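Local coordinates for type 2A phosphatase-associated protein 42 (Saccharomyces cerevisiae, PDB 2V0P), which binds and regulates the catalytic subunits of type 2A protein phosphatases in yeast TOR signalling, inhibiting the phosphatase SIT4, at residues Pro141-Leu146 / Asn222-Glu227; Ser107-Ile112 / Asp137-Gln142; Tyr147-Asn152 / Gln160-Glu165. One frame throughout, in Å; residues are numbered along the deposited sequence.

Contact 1 (Pro141-Leu146 / Asn222-Glu227). With ZN (zinc ion), chain D.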
loop_
_atom_site.group_PDB
_atom_site.type_symbol
_atom_site.label_atom_id
_atom_site.label_comp_id
_atom_site.label_asym_id
_atom_site.label_seq_id
_atom_site.Cartn_x
_atom_site.Cartn_y
_atom_site.Cartn_z
ATOM N N PRO A 141 -8.612 9.601 -11.489
ATOM C CA PRO A 141 -9.348 8.512 -10.847
ATOM C C PRO A 141 -8.692 8.168 -9.510
ATOM O O PRO A 141 -7.464 8.218 -9.390
ATOM C CB PRO A 141 -9.152 7.352 -11.794
ATOM C CG PRO A 141 -7.849 7.642 -12.468
ATOM C CD PRO A 141 -7.667 9.106 -12.502
ATOM N N GLN A 142 -9.511 7.804 -8.539
ATOM C CA GLN A 142 -9.061 7.600 -7.163
ATOM C C GLN A 142 -9.308 6.151 -6.748
ATOM O O GLN A 142 -10.372 5.598 -6.989
ATOM C CB GLN A 142 -9.812 8.547 -6.226
ATOM C CG GLN A 142 -9.616 10.003 -6.498
ATOM C CD GLN A 142 -8.224 10.457 -6.142
ATOM O OE1 GLN A 142 -7.813 10.387 -4.980
ATOM N NE2 GLN A 142 -7.485 10.929 -7.133
ATOM N N LEU A 143 -8.296 5.546 -6.146
ATOM C CA LEU A 143 -8.362 4.188 -5.614
ATOM C C LEU A 143 -9.470 4.064 -4.587
ATOM O O LEU A 143 -10.031 2.990 -4.376
ATOM C CB LEU A 143 -6.993 3.818 -5.029
ATOM C CG LEU A 143 -6.575 2.400 -4.678
ATOM C CD1 LEU A 143 -6.632 1.500 -5.825
ATOM C CD2 LEU A 143 -5.138 2.477 -4.154
ATOM N N SER A 144 -9.830 5.184 -3.980
ATOM C CA SER A 144 -10.969 5.211 -3.077
ATOM C C SER A 144 -12.341 5.120 -3.772
ATOM O O SER A 144 -13.342 4.964 -3.087
ATOM C CB SER A 144 -10.895 6.433 -2.147
ATOM O OG SER A 144 -10.318 7.559 -2.798
ATOM N N GLU A 145 -12.376 5.234 -5.108
ATOM C CA GLU A 145 -13.614 5.183 -5.918
ATOM C C GLU A 145 -13.837 3.837 -6.599
ATOM O O GLU A 145 -14.916 3.522 -7.126
ATOM C CB GLU A 145 -13.585 6.283 -6.990
ATOM C CG GLU A 145 -13.528 7.706 -6.429
ATOM C CD GLU A 145 -13.336 8.751 -7.500
ATOM O OE1 GLU A 145 -12.495 8.550 -8.393
ATOM O OE2 GLU A 145 -14.035 9.768 -7.460
ATOM N N LEU A 146 -12.795 3.046 -6.614
ATOM C CA LEU A 146 -12.790 1.794 -7.268
ATOM C C LEU A 146 -13.389 0.676 -6.406
ATOM O O LEU A 146 -14.079 -0.216 -6.915
ATOM C CB LEU A 146 -11.352 1.509 -7.626
ATOM C CG LEU A 146 -10.932 0.521 -8.661
ATOM C CD1 LEU A 146 -11.364 0.905 -10.105
ATOM C CD2 LEU A 146 -9.437 0.453 -8.510
ATOM N N ASN A 222 -1.699 0.198 -10.400
ATOM C CA ASN A 222 -1.001 1.419 -10.767
ATOM C C ASN A 222 -1.337 2.640 -9.880
ATOM O O ASN A 222 -0.511 3.480 -9.636
ATOM C CB ASN A 222 -1.196 1.707 -12.283
ATOM C CG ASN A 222 -0.540 0.668 -13.180
ATOM O OD1 ASN A 222 0.132 -0.235 -12.729
ATOM N ND2 ASN A 222 -0.781 0.773 -14.451
ATOM N N LEU A 223 -2.562 2.747 -9.421
ATOM C CA LEU A 223 -2.948 3.812 -8.592
ATOM C C LEU A 223 -2.254 3.654 -7.223
ATOM O O LEU A 223 -1.680 4.563 -6.773
ATOM C CB LEU A 223 -4.464 3.815 -8.422
ATOM C CG LEU A 223 -5.202 4.353 -9.661
ATOM C CD1 LEU A 223 -6.697 4.488 -9.341
ATOM C CD2 LEU A 223 -4.639 5.674 -10.067
ATOM N N PHE A 224 -2.249 2.462 -6.681
ATOM C CA PHE A 224 -1.583 2.191 -5.403
ATOM C C PHE A 224 -0.086 2.415 -5.494
ATOM O O PHE A 224 0.490 3.107 -4.644
ATOM C CB PHE A 224 -1.813 0.772 -4.996
ATOM C CG PHE A 224 -1.361 0.516 -3.595
ATOM C CD1 PHE A 224 -2.058 1.067 -2.544
ATOM C CD2 PHE A 224 -0.210 -0.210 -3.342
ATOM C CE1 PHE A 224 -1.649 0.827 -1.203
ATOM C CE2 PHE A 224 0.215 -0.431 -2.005
ATOM C CZ PHE A 224 -0.521 0.071 -0.969
ATOM N N GLU A 225 0.535 1.827 -6.528
ATOM C CA GLU A 225 1.946 1.978 -6.799
ATOM C C GLU A 225 2.277 3.442 -6.962
ATOM O O GLU A 225 3.220 3.928 -6.303
ATOM C CB GLU A 225 2.366 1.177 -8.019
ATOM C CG GLU A 225 3.874 0.949 -8.189
ATOM C CD GLU A 225 4.167 0.211 -9.488
ATOM O OE1 GLU A 225 3.456 -0.773 -9.789
ATOM O OE2 GLU A 225 5.103 0.609 -10.225
ATOM N N CYS A 226 1.482 4.174 -7.750
ATOM C CA CYS A 226 1.711 5.611 -7.886
ATOM C C CYS A 226 1.678 6.413 -6.559
ATOM O O CYS A 226 2.556 7.226 -6.260
ATOM C CB CYS A 226 0.711 6.213 -8.831
ATOM S SG CYS A 226 1.157 7.891 -9.249
ATOM N N GLU A 227 0.628 6.206 -5.791
ATOM C CA GLU A 227 0.516 6.848 -4.513
ATOM C C GLU A 227 1.703 6.514 -3.585
ATOM O O GLU A 227 2.229 7.396 -2.900
ATOM C CB GLU A 227 -0.790 6.475 -3.878
ATOM C CG GLU A 227 -1.993 7.085 -4.556
ATOM C CD GLU A 227 -3.311 6.572 -3.974
ATOM O OE1 GLU A 227 -3.449 6.505 -2.727
ATOM O OE2 GLU A 227 -4.208 6.233 -4.779
HETATM ZN ZN ZN D . -0.798 8.488 -10.260
#
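In the tetratricopeptide repeat-like, all-helical fold of the Tap42 N-terminal domain, the short helical turn formed by Leu143-Leu146 leans against helix 199-231, and two leucines carry the contact. Leu143 and Leu223 slide past each other in opposite directions, so that Leu223 CD1 ends against the backbone of the loop while Leu143 passes Leu223 CB on its way to Phe224. Leu143 holds CG anti to its backbone N (chi1 -165°) and divides its two methyls: CD1 lies 4.1 Å from Leu223 CB, while CD2 goes on to Phe224. There CD2 sits at the edge of the aromatic ring, in its plane, 3.8 Å from Phe224 CD1, and it touches Phe224 CA as well. The ring thus meets the leucine with its rim, and Leu161 of the second subunit also packs on Phe224.

Leu223 is turned differently, with CG anti to its carbonyl carbon (chi1 -76°), which carries the branch off the helix toward the loop. Its CD1 is 3.7 Å from Leu143 N and also lies against the carbonyl oxygen of Pro141. The turn itself is pinned by Glu145, whose OE1 accepts from Gln142 N at 3.1 Å, met from above the carboxylate plane, while its OE2 forms a salt bridge with Lys136. One helical turn beyond Leu223, the extended chain of Glu227 lays OE2 alongside Leu143, 3.7 Å from Leu143 CB. Cys226 takes no part in this packing; with its sulfur anti to the backbone N, SG binds the zinc ion at 2.3 Å.

Contact 2 (Ser107-Ile112 / Asp137-Gln142)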
loop_
_atom_site.group_PDB
_atom_site.type_symbol
_atom_site.label_atom_id
_atom_site.label_comp_id
_atom_site.label_asym_id
_atom_site.label_seq_id
_atom_site.Cartn_x
_atom_site.Cartn_y
_atom_site.Cartn_z
ATOM N N SER A 107 -0.433 5.230 -18.198
ATOM C CA SER A 107 -0.955 3.882 -18.210
ATOM C C SER A 107 -2.450 3.828 -17.806
ATOM O O SER A 107 -3.268 3.340 -18.570
ATOM C CB SER A 107 -0.125 2.975 -17.305
ATOM O OG SER A 107 -0.756 1.725 -17.158
ATOM N N VAL A 108 -2.777 4.354 -16.605
ATOM C CA VAL A 108 -4.130 4.482 -16.140
ATOM C C VAL A 108 -5.050 5.242 -17.112
ATOM O O VAL A 108 -6.156 4.768 -17.372
ATOM C CB VAL A 108 -4.215 4.995 -14.688
ATOM C CG1 VAL A 108 -5.642 5.266 -14.286
ATOM C CG2 VAL A 108 -3.505 3.980 -13.715
ATOM N N GLU A 109 -4.590 6.369 -17.691
ATOM C CA GLU A 109 -5.379 7.064 -18.670
ATOM C C GLU A 109 -5.721 6.117 -19.852
ATOM O O GLU A 109 -6.873 6.089 -20.236
ATOM C CB GLU A 109 -4.704 8.320 -19.174
ATOM C CG GLU A 109 -5.582 9.254 -19.914
ATOM C CD GLU A 109 -4.955 10.632 -20.064
ATOM O OE1 GLU A 109 -4.118 11.012 -19.199
ATOM O OE2 GLU A 109 -5.311 11.348 -21.038
ATOM N N SER A 110 -4.735 5.415 -20.392
ATOM C CA SER A 110 -4.964 4.492 -21.486
ATOM C C SER A 110 -5.980 3.423 -21.078
ATOM O O SER A 110 -6.883 3.100 -21.836
ATOM C CB SER A 110 -3.699 3.819 -21.988
ATOM O OG SER A 110 -2.937 4.693 -22.735
ATOM N N PHE A 111 -5.794 2.866 -19.899
ATOM C CA PHE A 111 -6.727 1.854 -19.374
ATOM C C PHE A 111 -8.137 2.411 -19.328
ATOM O O PHE A 111 -9.059 1.721 -19.684
ATOM C CB PHE A 111 -6.255 1.332 -17.992
ATOM C CG PHE A 111 -5.185 0.284 -18.066
ATOM C CD1 PHE A 111 -5.376 -0.876 -18.805
ATOM C CD2 PHE A 111 -4.010 0.414 -17.320
ATOM C CE1 PHE A 111 -4.411 -1.847 -18.891
ATOM C CE2 PHE A 111 -3.032 -0.545 -17.400
ATOM C CZ PHE A 111 -3.227 -1.713 -18.205
ATOM N N ILE A 112 -8.297 3.662 -18.910
ATOM C CA ILE A 112 -9.615 4.281 -18.835
ATOM C C ILE A 112 -10.260 4.601 -20.227
ATOM O O ILE A 112 -11.443 4.373 -20.458
ATOM C CB ILE A 112 -9.622 5.459 -17.822
ATOM C CG1 ILE A 112 -9.259 4.899 -16.408
ATOM C CG2 ILE A 112 -10.949 6.150 -17.806
ATOM C CD1 ILE A 112 -9.249 5.930 -15.315
ATOM N N ASP A 137 -13.916 12.206 -11.390
ATOM C CA ASP A 137 -13.071 12.795 -12.423
ATOM C C ASP A 137 -12.361 11.691 -13.186
ATOM O O ASP A 137 -11.362 11.119 -12.724
ATOM C CB ASP A 137 -12.044 13.763 -11.819
ATOM C CG ASP A 137 -11.281 14.571 -12.883
ATOM O OD1 ASP A 137 -11.335 14.222 -14.089
ATOM O OD2 ASP A 137 -10.621 15.570 -12.500
ATOM N N ARG A 138 -12.892 11.400 -14.374
ATOM C CA ARG A 138 -12.350 10.360 -15.227
ATOM C C ARG A 138 -10.845 10.501 -15.405
ATOM O O ARG A 138 -10.160 9.520 -15.508
ATOM C CB ARG A 138 -13.100 10.370 -16.572
ATOM C CG ARG A 138 -12.592 9.441 -17.635
ATOM C CD ARG A 138 -11.893 10.217 -18.715
ATOM N NE ARG A 138 -12.160 9.662 -20.039
ATOM C CZ ARG A 138 -11.277 8.985 -20.761
ATOM N NH1 ARG A 138 -10.036 8.767 -20.298
ATOM N NH2 ARG A 138 -11.636 8.529 -21.947
ATOM N N TYR A 139 -10.335 11.722 -15.406
ATOM C CA TYR A 139 -8.913 11.955 -15.636
ATOM C C TYR A 139 -8.104 12.041 -14.358
ATOM O O TYR A 139 -6.876 12.017 -14.408
ATOM C CB TYR A 139 -8.700 13.206 -16.498
ATOM C CG TYR A 139 -9.173 13.002 -17.919
ATOM C CD1 TYR A 139 -8.403 12.268 -18.828
ATOM C CD2 TYR A 139 -10.401 13.507 -18.344
ATOM C CE1 TYR A 139 -8.838 12.058 -20.133
ATOM C CE2 TYR A 139 -10.846 13.306 -19.651
ATOM C CZ TYR A 139 -10.060 12.581 -20.536
ATOM O OH TYR A 139 -10.493 12.371 -21.826
ATOM N N ASN A 140 -8.792 12.130 -13.217
ATOM C CA ASN A 140 -8.152 11.994 -11.897
ATOM C C ASN A 140 -8.789 10.856 -11.069
ATOM O O ASN A 140 -9.399 11.111 -10.044
ATOM C CB ASN A 140 -8.189 13.334 -11.142
ATOM C CG ASN A 140 -7.309 13.341 -9.883
ATOM O OD1 ASN A 140 -6.434 12.479 -9.703
ATOM N ND2 ASN A 140 -7.540 14.324 -9.007
ATOM N N PRO A 141 -8.612 9.601 -11.489
ATOM C CA PRO A 141 -9.348 8.512 -10.847
ATOM C C PRO A 141 -8.692 8.168 -9.510
ATOM O O PRO A 141 -7.464 8.218 -9.390
ATOM C CB PRO A 141 -9.152 7.352 -11.794
ATOM C CG PRO A 141 -7.849 7.642 -12.468
ATOM C CD PRO A 141 -7.667 9.106 -12.502
ATOM N N GLN A 142 -9.511 7.804 -8.539
ATOM C CA GLN A 142 -9.061 7.600 -7.163
ATOM C C GLN A 142 -9.308 6.151 -6.748
ATOM O O GLN A 142 -10.372 5.598 -6.989
ATOM C CB GLN A 142 -9.812 8.547 -6.226
ATOM C CG GLN A 142 -9.616 10.003 -6.498
ATOM C CD GLN A 142 -8.224 10.457 -6.142
ATOM O OE1 GLN A 142 -7.813 10.387 -4.980
ATOM N NE2 GLN A 142 -7.485 10.929 -7.133
#
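The guanidinium of Arg138 is sandwiched between unlike groups: Ile112 CG2 lies over one face, and Tyr139 OH stands 3.6 Å above the guanidinium plane, over its centre. Glu109 O is at the guanidinium edge, near its plane but 4.1 Å from Arg138 NH1. Tyr139 in turn takes Arg138 CD on one ring face, offset toward the rim, and meets the Glu109 carboxylate at its edge, with OE2 3.7 Å from Tyr139 CE1 and the two planes 81° apart.

These groups belong to the loop that follows helix 126-133, where Asp137-Asn140 make a type I beta turn. Asp137 OD1 accepts from Tyr139 N at 3.0 Å, an Asx turn that ties the start of the beta turn together. The arginine chain, bent at chi2 and chi3, runs past Ile112 in the opposite sense, with Arg138 CG 3.7 Å from Ile112 CG2. Arg138 NH1 is hydrogen-bonded to Asn113 OD1. Deeper in, the Ile112 side chain crosses Pro141 obliquely, its CD1 3.6 Å from Pro141 CG, while Val108 CG1 comes tip to tip with the same carbon.

Glu109 keeps CG anti to its backbone N and an extended chain, which brings the acid out to the tyrosine edge; an alanine here would remove the carboxylate from the ring edge and would probably leave Tyr139 less firmly placed. OE2 of Glu109 and NH1 of Arg138 remain 5.4 Å apart, so their opposite charges may attract at a distance without pairing, and the interface rests mainly on apolar and ring-edge packing.

Contact 3 (Tyr147-Asn152 / Gln160-Glu165)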
loop_
_atom_site.group_PDB
_atom_site.type_symbol
_atom_site.label_atom_id
_atom_site.label_comp_id
_atom_site.label_asym_id
_atom_site.label_seq_id
_atom_site.Cartn_x
_atom_site.Cartn_y
_atom_site.Cartn_z
ATOM N N TYR A 147 -13.116 0.743 -5.106
ATOM C CA TYR A 147 -13.663 -0.172 -4.108
ATOM C C TYR A 147 -13.949 0.643 -2.865
ATOM O O TYR A 147 -13.311 1.682 -2.639
ATOM C CB TYR A 147 -12.668 -1.267 -3.748
ATOM C CG TYR A 147 -12.271 -2.225 -4.857
ATOM C CD1 TYR A 147 -11.021 -2.160 -5.424
ATOM C CD2 TYR A 147 -13.143 -3.215 -5.284
ATOM C CE1 TYR A 147 -10.631 -3.029 -6.409
ATOM C CE2 TYR A 147 -12.783 -4.093 -6.285
ATOM C CZ TYR A 147 -11.539 -3.996 -6.844
ATOM O OH TYR A 147 -11.211 -4.900 -7.777
ATOM N N ALA A 148 -14.905 0.190 -2.058
ATOM C CA ALA A 148 -15.065 0.723 -0.705
ATOM C C ALA A 148 -13.766 0.440 0.058
ATOM O O ALA A 148 -13.152 -0.602 -0.154
ATOM C CB ALA A 148 -16.247 0.067 -0.028
ATOM N N GLN A 149 -13.324 1.371 0.911
ATOM C CA GLN A 149 -12.064 1.196 1.641
ATOM C C GLN A 149 -12.316 1.317 3.151
ATOM O O GLN A 149 -13.152 2.110 3.554
ATOM C CB GLN A 149 -11.020 2.237 1.216
ATOM C CG GLN A 149 -10.764 2.349 -0.275
ATOM C CD GLN A 149 -9.911 1.224 -0.866
ATOM O OE1 GLN A 149 -9.473 0.294 -0.177
ATOM N NE2 GLN A 149 -9.687 1.310 -2.155
ATOM N N PRO A 150 -11.615 0.525 3.980
ATOM C CA PRO A 150 -11.919 0.656 5.409
ATOM C C PRO A 150 -11.564 2.067 5.870
ATOM O O PRO A 150 -10.547 2.620 5.418
ATOM C CB PRO A 150 -10.997 -0.373 6.061
ATOM C CG PRO A 150 -9.921 -0.628 5.053
ATOM C CD PRO A 150 -10.550 -0.455 3.726
ATOM N N LYS A 151 -12.427 2.649 6.696
ATOM C CA LYS A 151 -12.225 3.986 7.271
ATOM C C LYS A 151 -10.942 4.087 8.105
ATOM O O LYS A 151 -10.224 5.088 8.033
ATOM C CB LYS A 151 -13.434 4.388 8.127
ATOM C CG LYS A 151 -14.707 4.674 7.329
ATOM C CD LYS A 151 -15.734 5.439 8.153
ATOM C CE LYS A 151 -15.364 6.921 8.296
ATOM N NZ LYS A 151 -16.106 7.583 9.414
ATOM N N ASN A 152 -10.673 3.048 8.897
ATOM C CA ASN A 152 -9.506 2.995 9.761
ATOM C C ASN A 152 -9.079 1.550 9.996
ATOM O O ASN A 152 -9.612 0.639 9.375
ATOM C CB ASN A 152 -9.817 3.680 11.096
ATOM C CG ASN A 152 -10.924 2.979 11.866
ATOM O OD1 ASN A 152 -10.939 1.694 11.949
ATOM N ND2 ASN A 152 -11.850 3.821 12.447
ATOM N N GLN A 160 -14.483 -6.044 5.356
ATOM C CA GLN A 160 -15.281 -7.175 4.853
ATOM C C GLN A 160 -15.997 -6.827 3.559
ATOM O O GLN A 160 -16.148 -7.664 2.688
ATOM C CB GLN A 160 -16.285 -7.667 5.896
ATOM C CG GLN A 160 -15.674 -8.363 7.140
ATOM C CD GLN A 160 -16.690 -8.603 8.227
ATOM O OE1 GLN A 160 -17.727 -7.935 8.283
ATOM N NE2 GLN A 160 -16.410 -9.566 9.111
ATOM N N LEU A 161 -16.442 -5.587 3.444
ATOM C CA LEU A 161 -17.014 -5.090 2.204
ATOM C C LEU A 161 -16.007 -5.050 1.033
ATOM O O LEU A 161 -16.299 -5.500 -0.084
ATOM C CB LEU A 161 -17.655 -3.724 2.450
ATOM C CG LEU A 161 -18.547 -3.087 1.371
ATOM C CD1 LEU A 161 -19.272 -4.106 0.485
ATOM C CD2 LEU A 161 -19.551 -2.220 2.101
ATOM N N LYS A 162 -14.811 -4.530 1.294
ATOM C CA LYS A 162 -13.713 -4.616 0.360
ATOM C C LYS A 162 -13.385 -6.038 -0.080
ATOM O O LYS A 162 -13.260 -6.298 -1.283
ATOM C CB LYS A 162 -12.462 -3.909 0.918
ATOM C CG LYS A 162 -11.251 -4.047 0.015
ATOM C CD LYS A 162 -11.199 -2.922 -0.958
ATOM C CE LYS A 162 -9.799 -2.715 -1.470
ATOM N NZ LYS A 162 -9.021 -1.929 -0.458
ATOM N N ARG A 163 -13.266 -6.965 0.858
ATOM C CA ARG A 163 -13.058 -8.358 0.496
ATOM C C ARG A 163 -14.215 -8.880 -0.392
ATOM O O ARG A 163 -13.980 -9.596 -1.329
ATOM C CB ARG A 163 -12.860 -9.209 1.738
ATOM C CG ARG A 163 -12.716 -10.725 1.506
ATOM C CD ARG A 163 -12.560 -11.514 2.821
ATOM N NE ARG A 163 -13.762 -11.499 3.664
ATOM C CZ ARG A 163 -13.894 -12.101 4.848
ATOM N NH1 ARG A 163 -12.893 -12.791 5.386
ATOM N NH2 ARG A 163 -15.038 -12.005 5.516
ATOM N N LYS A 164 -15.422 -8.438 -0.125
ATOM C CA LYS A 164 -16.598 -8.956 -0.842
ATOM C C LYS A 164 -16.490 -8.542 -2.300
ATOM O O LYS A 164 -16.586 -9.368 -3.175
ATOM C CB LYS A 164 -17.901 -8.445 -0.254
ATOM C CG LYS A 164 -19.090 -8.810 -1.106
ATOM C CD LYS A 164 -20.331 -8.192 -0.613
ATOM C CE LYS A 164 -21.510 -8.544 -1.516
ATOM N NZ LYS A 164 -21.505 -7.597 -2.643
ATOM N N GLU A 165 -16.227 -7.254 -2.514
ATOM C CA GLU A 165 -16.053 -6.638 -3.851
ATOM C C GLU A 165 -14.860 -7.184 -4.686
ATOM O O GLU A 165 -14.984 -7.369 -5.907
ATOM C CB GLU A 165 -15.978 -5.116 -3.699
ATOM C CG GLU A 165 -17.294 -4.460 -3.297
ATOM C CD GLU A 165 -17.189 -2.946 -3.025
ATOM O OE1 GLU A 165 -16.187 -2.291 -3.449
ATOM O OE2 GLU A 165 -18.134 -2.409 -2.394
HETATM O O HOH W 1 -7.473 -1.188 -3.090
#
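Close packing centres on Ala148, whose backbone N donates to Glu165 OE1 at 3.1 Å in a fairly straight bond (159°) that arrives from above the carboxylate plane. Glu165 OE1 also lies in the plane of the Tyr147 ring at its edge, 3.7 Å from Tyr147 CD2, with carboxylate and ring nearly coplanar as the two side chains slide past each other. Glu165 reaches this spot with CG anti to its carbonyl carbon and an extended chain. Lys162 crosses Tyr147 at about a right angle: its chain, bent at chi2 (90°), lays CD 3.6 Å from Tyr147 CB and 3.1 Å from Ala148 O.

The connection is a loop folding back on the helix that follows it, for 147-152 leads into helix 156-186 of the repeat-like, all-helical domain. Beyond the segments, Tyr147 also packs on Ile216 and Glu220 of helix 199-231.

The buried lysine ends among weak polar partners. A water accepts weakly from NZ of Lys162 and from NE2 of Gln149, whose NE2 has its strongest partner in Leu143 O. Glu165 of the second subunit is a long, weak ionic partner of Lys162 NZ, and at this end Phe170 of the second subunit packs against Pro150. The loose side of the contact is at Leu161, which is exposed and offers only its CG to the methyl of Ala148, with Leu161 CG 4.1 Å from Ala148 CB.

How the contacts relate
Contacts 1 and 2 share Pro141 and Gln142, and their centres are 9 Å apart: the loop meets helix 199-231 in contact 1 and helix 93-120 in contact 2. The two helices also meet directly, with Asn222 CB 3.5 Å from Val108 CG2. A zinc ion marks this region, bound by Cys226 of contact 1 and about 6 Å from the side chain of Val108 in contact 2. Contact 3 falls in sequence between the two segments of contact 1, its centre 14 Å from that of contact 1, and is tied to it by a probable hydrogen bond from Gln149 NE2 to Leu143 O of 2.8 Å. Contacts 1 and 3 both touch the second subunit; contacts 2 and 3 do not meet.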